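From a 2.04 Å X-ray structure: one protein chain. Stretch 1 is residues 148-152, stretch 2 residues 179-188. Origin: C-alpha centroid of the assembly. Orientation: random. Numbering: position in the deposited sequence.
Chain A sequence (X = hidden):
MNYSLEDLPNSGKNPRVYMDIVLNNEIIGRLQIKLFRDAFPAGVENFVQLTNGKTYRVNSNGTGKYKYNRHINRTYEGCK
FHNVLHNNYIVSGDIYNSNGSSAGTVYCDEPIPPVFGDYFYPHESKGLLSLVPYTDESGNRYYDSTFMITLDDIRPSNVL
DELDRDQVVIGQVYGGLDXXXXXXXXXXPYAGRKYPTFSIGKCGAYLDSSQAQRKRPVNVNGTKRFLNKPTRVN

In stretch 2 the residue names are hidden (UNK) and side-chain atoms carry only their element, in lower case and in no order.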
# COMPACT_ATOMS: atom_id res chain seq x y z
N MET A 148 1.55 17.67 -8.02
CA MET A 148 2.70 17.39 -7.20
C MET A 148 3.32 18.72 -6.75
O MET A 148 3.37 19.66 -7.52
CB MET A 148 3.71 16.65 -8.06
CG MET A 148 5.00 16.26 -7.34
SD MET A 148 6.24 15.52 -8.42
CE MET A 148 5.49 13.87 -8.64
N ILE A 149 3.84 18.74 -5.51
CA ILE A 149 4.69 19.85 -5.03
C ILE A 149 6.00 19.29 -4.55
O ILE A 149 6.04 18.31 -3.75
CB ILE A 149 3.97 20.68 -3.89
CG1 ILE A 149 2.63 21.24 -4.39
CG2 ILE A 149 4.88 21.79 -3.36
CD1 ILE A 149 1.85 21.99 -3.34
N THR A 150 7.10 19.89 -5.00
CA THR A 150 8.43 19.43 -4.59
C THR A 150 8.78 19.93 -3.19
O THR A 150 8.51 21.11 -2.84
CB THR A 150 9.56 19.88 -5.57
OG1 THR A 150 9.42 21.28 -5.86
CG2 THR A 150 9.51 19.09 -6.88
N LEU A 151 9.46 19.07 -2.41
CA LEU A 151 9.85 19.37 -1.02
C LEU A 151 11.28 19.86 -0.95
O LEU A 151 11.73 20.36 0.09
CB LEU A 151 9.68 18.15 -0.09
CG LEU A 151 8.26 17.62 0.06
CD1 LEU A 151 8.24 16.29 0.84
CD2 LEU A 151 7.30 18.63 0.72
N ASP A 152 12.01 19.71 -2.06
CA ASP A 152 13.40 20.16 -2.07
C ASP A 152 13.82 20.53 -3.47
O ASP A 152 13.06 20.32 -4.42
CB ASP A 152 14.31 19.05 -1.53
CG ASP A 152 15.61 19.59 -0.95
OD1 ASP A 152 15.93 20.80 -1.12
OD2 ASP A 152 16.31 18.80 -0.32
N UNK A 179 5.94 25.38 5.61
CA UNK A 179 4.90 24.35 5.83
C UNK A 179 5.36 23.07 5.14
O UNK A 179 5.26 21.96 5.69
c UNK A 179 3.53 24.84 5.30
c UNK A 179 2.44 23.78 5.53
c UNK A 179 3.18 26.13 5.99
N UNK A 180 5.91 23.21 3.94
CA UNK A 180 6.58 22.10 3.27
C UNK A 180 7.69 21.48 4.12
O UNK A 180 7.82 20.28 4.16
c UNK A 180 6.11 22.99 0.84
c UNK A 180 4.92 22.03 0.64
c UNK A 180 7.13 22.51 1.89
c UNK A 180 6.83 23.24 -0.49
N UNK A 181 8.50 22.31 4.77
CA UNK A 181 9.51 21.81 5.70
C UNK A 181 8.92 20.96 6.86
O UNK A 181 9.47 19.94 7.20
o UNK A 181 11.52 23.16 4.22
o UNK A 181 11.33 24.95 5.49
c UNK A 181 10.32 22.96 6.30
c UNK A 181 11.12 23.73 5.26
N UNK A 182 7.84 21.42 7.46
CA UNK A 182 7.14 20.69 8.54
C UNK A 182 6.69 19.30 8.05
O UNK A 182 6.91 18.29 8.72
c UNK A 182 6.33 22.72 9.91
c UNK A 182 5.52 24.64 11.29
n UNK A 182 4.31 25.35 11.88
c UNK A 182 5.08 23.45 10.42
c UNK A 182 5.95 21.49 9.04
N UNK A 183 6.03 19.28 6.88
CA UNK A 183 5.61 18.03 6.23
C UNK A 183 6.80 17.09 6.04
O UNK A 183 6.76 15.92 6.47
c UNK A 183 4.67 16.97 4.12
c UNK A 183 2.95 19.69 3.82
c UNK A 183 3.55 19.01 5.10
c UNK A 183 4.89 18.30 4.86
N UNK A 184 7.86 17.61 5.41
CA UNK A 184 9.07 16.84 5.16
C UNK A 184 9.72 16.26 6.41
O UNK A 184 10.20 15.09 6.40
c UNK A 184 10.10 17.67 4.38
c UNK A 184 11.09 16.82 3.71
o UNK A 184 10.73 15.89 2.99
n UNK A 184 12.39 17.09 3.95
N UNK A 185 9.80 17.07 7.46
CA UNK A 185 10.30 16.54 8.74
C UNK A 185 9.44 15.38 9.24
O UNK A 185 9.97 14.39 9.68
c UNK A 185 10.35 17.62 9.81
o UNK A 185 11.44 18.47 9.49
N UNK A 186 8.12 15.52 9.18
CA UNK A 186 7.24 14.48 9.71
C UNK A 186 7.22 13.20 8.90
O UNK A 186 6.73 12.18 9.39
c UNK A 186 5.84 15.01 9.86
s UNK A 186 4.07 16.52 11.17
c UNK A 186 5.76 16.07 10.92
c UNK A 186 3.94 17.84 10.00
N UNK A 187 7.74 13.23 7.67
CA UNK A 187 7.81 12.05 6.84
C UNK A 187 9.21 11.44 6.73
O UNK A 187 9.44 10.58 5.89
c UNK A 187 5.61 12.58 5.61
c UNK A 187 7.21 13.36 3.11
c UNK A 187 7.87 13.19 4.52
c UNK A 187 7.12 12.21 5.43
N UNK A 188 10.13 11.86 7.61
CA UNK A 188 11.44 11.23 7.68
C UNK A 188 11.25 9.72 7.88
O UNK A 188 10.50 9.32 8.77
c UNK A 188 13.69 11.27 8.93
c UNK A 188 15.45 10.78 10.68
c UNK A 188 14.36 11.75 10.19
n UNK A 188 16.60 10.68 9.71
c UNK A 188 12.26 11.85 8.81

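Position 179 carries three side-chain carbons, one bearing the other two. This fork directly at CB, with no heteroatom, identifies Val179; its side chain is out of reach of stretch 1.

Position 180 has four carbons, forked at the second. Its CA lies 6.0 Å from CA of Leu151, the closest CA pair across the stretches, and its CA-to-CB bond points toward stretch 1, where an end carbon meets Ile149 and the backbone O of Thr150. The branching gives Leu180, in the m,t rotamer. Its CD1 lies 3.8 Å from CG2 of Ile149 and 3.6 Å from O of Thr150, while its CB is 4.1 Å from CD2 of Leu151.

At position 181 two carbons end in two oxygens, a carboxylate on a short stem: Asp181. Its CB points away, although the end of the side chain comes nearer.

Position 182 shows four carbons in a row closed by a nitrogen, the pattern of Lys182. All four chi angles lie in m or t wells, and the extended chain is out of reach of stretch 1.

Four carbons forked at the first, one arm two carbons long, mark position 183 as Ile183. Its CB points toward stretch 1, but CG2 of Ile183 stays 4.6 Å from CD2 of Leu151.

Position 184 has two carbons, the second bearing one nitrogen and one oxygen, the latter meeting Leu151; the amide makes it Asn184. Its OD1 sits 3.3 Å from CD1 of Leu151; a methyl carbon cannot donate a conventional hydrogen bond, and this oxygen is satisfied elsewhere in the structure.

One carbon followed by one oxygen makes position 185 Ser185. Its OG gives a weak hydrogen bond to O of Asp181, 3.4 Å away.

Position 186, an unbranched chain of two carbons, sulfur and carbon, is the thioether Met186, far from stretch 1.

Position 187 repeats the beta-branched four-carbon pattern, its end carbon meeting Leu151, and is Ile187, with chi1 at 68° (p). Its CD1 reaches CD1 of Leu151 at 3.8 Å.

Position 188, again four carbons in a row and a terminal nitrogen, is Lys188, out of reach.

The contact works mainly by apolar packing, with no hydrogen bond between the stretches and 286 Å² buried in total. Leu180 and Asn184 lie one helical turn apart, joined by the 2.9 Å hydrogen bond from N of Asn184 to O of Leu180; Ile187, beyond the helix, meets the same Leu151 methyl as Asn184. Leu151, just beyond the strand, loses 115 Å² to stretch 2, the largest share, and touches all three; Ile149 extends the packing through Leu180.

Stretch 2 (179-188) VLDKINSMIK
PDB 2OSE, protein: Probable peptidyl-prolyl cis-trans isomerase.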